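Local atomic coordinates of fumarate reductase iron-sulfur subunit (Mycolicibacterium smegmatis, PDB entry 7D6V), a protein that probably relays electrons through three iron-sulfur clusters, from the succinate-oxidising subunit A towards the membrane anchor and its quinone, within succinate dehydrogenase Sdh1. Residues V10-D15 / V97-V102; S63-G68 / T90-F95. All coordinates share one frame; numbering follows the deposited sequence.

Contact 1. Residues V10-D15 / V97-V102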
loop_
_atom_site.group_PDB
_atom_site.type_symbol
_atom_site.label_atom_id
_atom_site.label_comp_id
_atom_site.label_asym_id
_atom_site.label_seq_id
_atom_site.Cartn_x
_atom_site.Cartn_y
_atom_site.Cartn_z
ATOM N N VAL B 10 19.629 12.909 -12.732
ATOM C CA VAL B 10 19.568 11.616 -12.053
ATOM C C VAL B 10 20.943 11.188 -11.549
ATOM O O VAL B 10 21.961 11.359 -12.232
ATOM C CB VAL B 10 18.980 10.565 -13.011
ATOM C CG1 VAL B 10 18.991 9.182 -12.384
ATOM C CG2 VAL B 10 17.578 10.956 -13.431
ATOM N N TRP B 11 20.971 10.607 -10.346
ATOM C CA TRP B 11 22.205 10.116 -9.740
ATOM C C TRP B 11 22.569 8.737 -10.285
ATOM O O TRP B 11 21.734 7.828 -10.303
ATOM C CB TRP B 11 22.056 10.051 -8.219
ATOM C CG TRP B 11 23.325 9.716 -7.483
ATOM C CD1 TRP B 11 24.249 10.595 -7.009
ATOM C CD2 TRP B 11 23.807 8.409 -7.142
ATOM N NE1 TRP B 11 25.273 9.923 -6.396
ATOM C CE2 TRP B 11 25.028 8.578 -6.465
ATOM C CE3 TRP B 11 23.327 7.114 -7.347
ATOM C CZ2 TRP B 11 25.770 7.504 -5.990
ATOM C CZ3 TRP B 11 24.066 6.052 -6.877
ATOM C CH2 TRP B 11 25.274 6.251 -6.208
ATOM N N ARG B 12 23.819 8.578 -10.720
ATOM C CA ARG B 12 24.327 7.316 -11.243
ATOM C C ARG B 12 25.538 6.867 -10.438
ATOM O O ARG B 12 26.372 7.687 -10.050
ATOM C CB ARG B 12 24.723 7.433 -12.724
ATOM C CG ARG B 12 23.687 8.057 -13.629
ATOM C CD ARG B 12 22.459 7.186 -13.792
ATOM N NE ARG B 12 22.785 5.791 -14.072
ATOM C CZ ARG B 12 22.899 5.274 -15.290
ATOM N NH1 ARG B 12 23.193 3.993 -15.443
ATOM N NH2 ARG B 12 22.730 6.039 -16.357
ATOM N N GLY B 13 25.639 5.571 -10.197
ATOM C CA GLY B 13 26.787 5.015 -9.514
ATOM C C GLY B 13 26.404 3.776 -8.734
ATOM O O GLY B 13 25.328 3.217 -8.909
ATOM N N ASP B 14 27.320 3.357 -7.869
ATOM C CA ASP B 14 27.112 2.204 -6.996
ATOM C C ASP B 14 27.763 2.512 -5.652
ATOM O O ASP B 14 28.085 3.663 -5.340
ATOM C CB ASP B 14 27.635 0.910 -7.641
ATOM C CG ASP B 14 29.085 1.007 -8.079
ATOM O OD1 ASP B 14 29.411 0.477 -9.159
ATOM O OD2 ASP B 14 29.902 1.602 -7.351
ATOM N N ASP B 15 27.954 1.474 -4.836
ATOM C CA ASP B 15 28.494 1.635 -3.492
ATOM C C ASP B 15 29.939 2.120 -3.470
ATOM O O ASP B 15 30.418 2.515 -2.403
ATOM C CB ASP B 15 28.391 0.316 -2.727
ATOM C CG ASP B 15 29.071 -0.833 -3.446
ATOM O OD1 ASP B 15 29.155 -1.933 -2.861
ATOM O OD2 ASP B 15 29.518 -0.641 -4.596
ATOM N N VAL B 97 23.446 1.926 -0.836
ATOM C CA VAL B 97 23.068 2.025 -2.240
ATOM C C VAL B 97 23.484 0.749 -2.962
ATOM O O VAL B 97 24.628 0.298 -2.842
ATOM C CB VAL B 97 23.693 3.272 -2.888
ATOM C CG1 VAL B 97 25.198 3.305 -2.685
ATOM C CG2 VAL B 97 23.358 3.334 -4.362
ATOM N N MET B 98 22.539 0.142 -3.680
ATOM C CA MET B 98 22.878 -0.973 -4.558
ATOM C C MET B 98 23.415 -0.460 -5.887
ATOM O O MET B 98 24.565 -0.725 -6.253
ATOM C CB MET B 98 21.652 -1.860 -4.787
ATOM C CG MET B 98 21.375 -2.860 -3.687
ATOM S SD MET B 98 19.801 -3.696 -3.939
ATOM C CE MET B 98 19.847 -4.911 -2.630
ATOM N N ARG B 99 22.593 0.286 -6.613
ATOM C CA ARG B 99 23.006 0.933 -7.845
ATOM C C ARG B 99 22.208 2.228 -7.958
ATOM O O ARG B 99 21.718 2.746 -6.951
ATOM C CB ARG B 99 22.842 -0.021 -9.038
ATOM C CG ARG B 99 23.872 0.207 -10.121
ATOM C CD ARG B 99 23.495 -0.472 -11.409
ATOM N NE ARG B 99 24.286 0.033 -12.521
ATOM C CZ ARG B 99 23.917 -0.047 -13.792
ATOM N NH1 ARG B 99 22.767 -0.619 -14.112
ATOM N NH2 ARG B 99 24.699 0.446 -14.740
ATOM N N ASP B 100 22.053 2.734 -9.183
ATOM C CA ASP B 100 21.674 4.123 -9.430
ATOM C C ASP B 100 20.559 4.641 -8.523
ATOM O O ASP B 100 20.771 5.569 -7.739
ATOM C CB ASP B 100 21.271 4.269 -10.899
ATOM C CG ASP B 100 22.224 3.560 -11.833
ATOM O OD1 ASP B 100 23.436 3.842 -11.776
ATOM O OD2 ASP B 100 21.765 2.713 -12.622
ATOM N N LEU B 101 19.370 4.049 -8.594
ATOM C CA LEU B 101 18.253 4.501 -7.771
ATOM C C LEU B 101 17.766 3.431 -6.807
ATOM O O LEU B 101 16.714 3.604 -6.186
ATOM C CB LEU B 101 17.093 4.973 -8.649
ATOM C CG LEU B 101 17.333 6.198 -9.531
ATOM C CD1 LEU B 101 16.071 6.556 -10.287
ATOM C CD2 LEU B 101 17.823 7.375 -8.711
ATOM N N VAL B 102 18.503 2.336 -6.664
ATOM C CA VAL B 102 18.096 1.195 -5.856
ATOM C C VAL B 102 18.985 1.133 -4.625
ATOM O O VAL B 102 20.214 1.202 -4.735
ATOM C CB VAL B 102 18.177 -0.110 -6.665
ATOM C CG1 VAL B 102 17.660 -1.272 -5.852
ATOM C CG2 VAL B 102 17.393 0.031 -7.940
#

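Contact 2. Residues S63-G68 / T90-F95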
loop_
_atom_site.group_PDB
_atom_site.type_symbol
_atom_site.label_atom_id
_atom_site.label_comp_id
_atom_site.label_asym_id
_atom_site.label_seq_id
_atom_site.Cartn_x
_atom_site.Cartn_y
_atom_site.Cartn_z
ATOM N N SER B 63 10.262 4.042 -4.086
ATOM C CA SER B 63 10.680 5.099 -3.177
ATOM C C SER B 63 11.992 5.717 -3.644
ATOM O O SER B 63 12.959 5.007 -3.929
ATOM C CB SER B 63 10.832 4.549 -1.763
ATOM O OG SER B 63 9.623 3.975 -1.308
ATOM N N ALA B 64 12.027 7.044 -3.717
ATOM C CA ALA B 64 13.245 7.771 -4.046
ATOM C C ALA B 64 13.176 9.129 -3.363
ATOM O O ALA B 64 12.275 9.392 -2.566
ATOM C CB ALA B 64 13.418 7.892 -5.565
ATOM N N GLU B 65 14.138 9.993 -3.663
ATOM C CA GLU B 65 14.125 11.376 -3.194
ATOM C C GLU B 65 14.061 12.255 -4.436
ATOM O O GLU B 65 15.063 12.435 -5.133
ATOM C CB GLU B 65 15.339 11.671 -2.325
ATOM C CG GLU B 65 15.396 10.792 -1.088
ATOM C CD GLU B 65 16.492 11.186 -0.129
ATOM O OE1 GLU B 65 17.094 12.261 -0.319
ATOM O OE2 GLU B 65 16.753 10.417 0.817
ATOM N N ILE B 66 12.876 12.806 -4.704
ATOM C CA ILE B 66 12.567 13.299 -6.042
ATOM C C ILE B 66 13.219 14.646 -6.302
ATOM O O ILE B 66 13.762 14.880 -7.386
ATOM C CB ILE B 66 11.044 13.356 -6.252
ATOM C CG1 ILE B 66 10.492 11.943 -6.411
ATOM C CG2 ILE B 66 10.707 14.187 -7.472
ATOM C CD1 ILE B 66 11.263 11.120 -7.395
ATOM N N ASN B 67 13.132 15.576 -5.359
ATOM C CA ASN B 67 13.871 16.826 -5.493
ATOM C C ASN B 67 14.408 17.244 -4.128
ATOM O O ASN B 67 14.325 18.404 -3.724
ATOM C CB ASN B 67 12.995 17.898 -6.136
ATOM C CG ASN B 67 13.796 19.065 -6.651
ATOM O OD1 ASN B 67 15.013 19.108 -6.502
ATOM N ND2 ASN B 67 13.120 20.007 -7.292
ATOM N N GLY B 68 14.962 16.281 -3.398
ATOM C CA GLY B 68 15.329 16.459 -2.015
ATOM C C GLY B 68 14.324 15.906 -1.030
ATOM O O GLY B 68 14.638 15.805 0.160
ATOM N N THR B 90 17.495 11.089 -6.916
ATOM C CA THR B 90 18.541 10.346 -6.232
ATOM C C THR B 90 17.912 9.204 -5.453
ATOM O O THR B 90 16.715 9.232 -5.154
ATOM C CB THR B 90 19.343 11.241 -5.273
ATOM O OG1 THR B 90 18.551 11.544 -4.120
ATOM C CG2 THR B 90 19.766 12.528 -5.951
ATOM N N PRO B 91 18.689 8.175 -5.118
ATOM C CA PRO B 91 18.164 7.104 -4.267
ATOM C C PRO B 91 17.982 7.577 -2.833
ATOM O O PRO B 91 18.383 8.676 -2.446
ATOM C CB PRO B 91 19.239 6.021 -4.363
ATOM C CG PRO B 91 20.479 6.769 -4.673
ATOM C CD PRO B 91 20.062 7.890 -5.565
ATOM N N LEU B 92 17.345 6.722 -2.038
ATOM C CA LEU B 92 17.204 6.986 -0.614
ATOM C C LEU B 92 18.576 7.076 0.040
ATOM O O LEU B 92 19.452 6.244 -0.208
ATOM C CB LEU B 92 16.370 5.889 0.043
ATOM C CG LEU B 92 14.980 5.633 -0.537
ATOM C CD1 LEU B 92 14.275 4.549 0.248
ATOM C CD2 LEU B 92 14.160 6.903 -0.531
ATOM N N ARG B 93 18.763 8.090 0.881
ATOM C CA ARG B 93 20.065 8.391 1.455
ATOM C C ARG B 93 20.271 7.793 2.839
ATOM O O ARG B 93 21.302 8.058 3.458
ATOM C CB ARG B 93 20.278 9.905 1.513
ATOM C CG ARG B 93 20.542 10.540 0.165
ATOM C CD ARG B 93 20.773 12.030 0.293
ATOM N NE ARG B 93 22.174 12.345 0.544
ATOM C CZ ARG B 93 22.630 13.564 0.802
ATOM N NH1 ARG B 93 21.795 14.588 0.842
ATOM N NH2 ARG B 93 23.920 13.761 1.015
ATOM N N THR B 94 19.323 7.008 3.344
ATOM C CA THR B 94 19.466 6.368 4.646
ATOM C C THR B 94 19.982 4.941 4.554
ATOM O O THR B 94 20.614 4.456 5.498
ATOM C CB THR B 94 18.121 6.378 5.385
ATOM O OG1 THR B 94 17.613 7.714 5.418
ATOM C CG2 THR B 94 18.274 5.882 6.810
ATOM N N PHE B 95 19.756 4.268 3.439
ATOM C CA PHE B 95 20.109 2.872 3.276
ATOM C C PHE B 95 21.286 2.723 2.325
ATOM O O PHE B 95 21.559 3.614 1.514
ATOM C CB PHE B 95 18.899 2.086 2.758
ATOM C CG PHE B 95 17.671 2.262 3.599
ATOM C CD1 PHE B 95 17.642 1.805 4.903
ATOM C CD2 PHE B 95 16.556 2.908 3.099
ATOM C CE1 PHE B 95 16.522 1.976 5.685
ATOM C CE2 PHE B 95 15.432 3.080 3.877
ATOM C CZ PHE B 95 15.415 2.614 5.170
#

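Contact 1. Residues V10-D15 / V97-V102
D100 meets R12 and G13 through its carboxylate, and OD1 is the atom both reach for. R12 NE lies 3.1 Å from D100 OD1 in a nearly straight bond (173°) that stays within the guanidinium plane but comes down on the carboxylate from above its plane. G13 N, 3.2 Å from the same OD1, is received by the anti lone pair of that oxygen. The two flat groups stand almost perpendicular (89°), and R12 NH1 adds a weak bond to D100 OD2, whose stronger partner is the backbone N of A49. With R99 NE also near OD2, though long and well off the guanidinium plane, the setting would probably keep the aspartate ionised. An arginine suits position 12, because bends at chi2 and chi3 fold its chain back towards D100 and R12 NH2 can still reach the hydroxyl of Y23.

On the other side of strand 10-14 the W11 ring turns its edge to D100 O, near the ring plane, and W11 CZ3 also touches V97 CG2 at 3.8 Å, obliquely. The indole NE1 bonds to Q20 O of the membrane anchor subunit, so this aromatic serves two interfaces. Strand 10-14 belongs to the beta-grasp sheet of a plant-type ferredoxin domain. Strand 97-99 runs at 101° to it and contains a classic beta bulge in which M98 and R99 both face V102.

Towards the end of strand 10-14 the contact opens to solvent. D15, an exposed residue, touches V97 through its CA and CB, D15 CB lying 3.8 Å from V97 O, and D14 CB is 3.7 Å from M98 O; the D14 carboxylate turns instead to T16. Between the two regimes G13, whose backbone angles suit a residue without a side chain, places its O 3.4 Å from R99 CA.

Contact 2. Residues S63-G68 / T90-F95
E65 CG is anti to the carbonyl carbon (chi1 -60°) and CD then continues straight on (chi2 -173°), a course that carries the carboxylate of E65 past P91 to the backbone of R93. There R93 N bonds to E65 OE2 at 3.1 Å, entering from above the carboxylate plane by 52°. Glutamate suits the place by its length: its carboxylate reaches a backbone N-H three residues beyond T90, the residue with which its own backbone pairs. OE2 belongs to a buried residue, yet gathers further donors, ND2 of N153 and NH1 of R159, the latter in a salt bridge that probably helps keep the carboxylate charged. The side chains of E65 and R93 cross at about a right angle, R93 CD passing 3.7 Å from E65 OE1, while the guanidinium goes on to bond E23 O of the membrane anchor subunit.

The backbones join by a single antiparallel bridge, E65 with T90, a hydrogen-bonded pair. E65 N to T90 O measures 3.1 Å; the return bond, T90 N to E65 O, is weak at 3.3 Å. Beside this bridge A64 CB lies 3.6 Å from T90 O. Within the ferredoxin-like beta-grasp domain the pairing ties strand 63-65, which directly follows the cluster-binding C62 and pairs with strand 70-72, to the loop between strands 86-87 and 97-99.

Beside the polar grip, L92 supplies van der Waals packing. Its two methyls spread over the other segment, L92 CD2 lying against the A64 backbone, 3.7 Å from A64 O, and L92 CD1 4.0 Å from S63 CB, a branched reach that also takes in L150 of helix 150-154. The small S63 turns its hydroxyl to the backbone oxygen of C148, one of the cysteines around the 4Fe-4S cluster.

In the fold
In sequence, both segments of contact 2 fall between those of contact 1, and the centres of the two contacts are 10 Å apart. P91 and L101 join them: P91 CD lies 3.8 Å from W11 CE3 and also touches D100 O, while L101 CD2 packs 3.7 Å from T90 C. The 90-102 region thus runs from the strand beside the cluster loop to the beta-grasp sheet. Contact 2 is the nearer to the redox centres, the side chain of S63 being about 7 Å from the 2Fe-2S cluster and about 6 Å from the 4Fe-4S cluster; that of L101 is about 12 Å from the 2Fe-2S cluster. Both contacts also touch the membrane anchor subunit, where A19 packs on W11, V97 and P91.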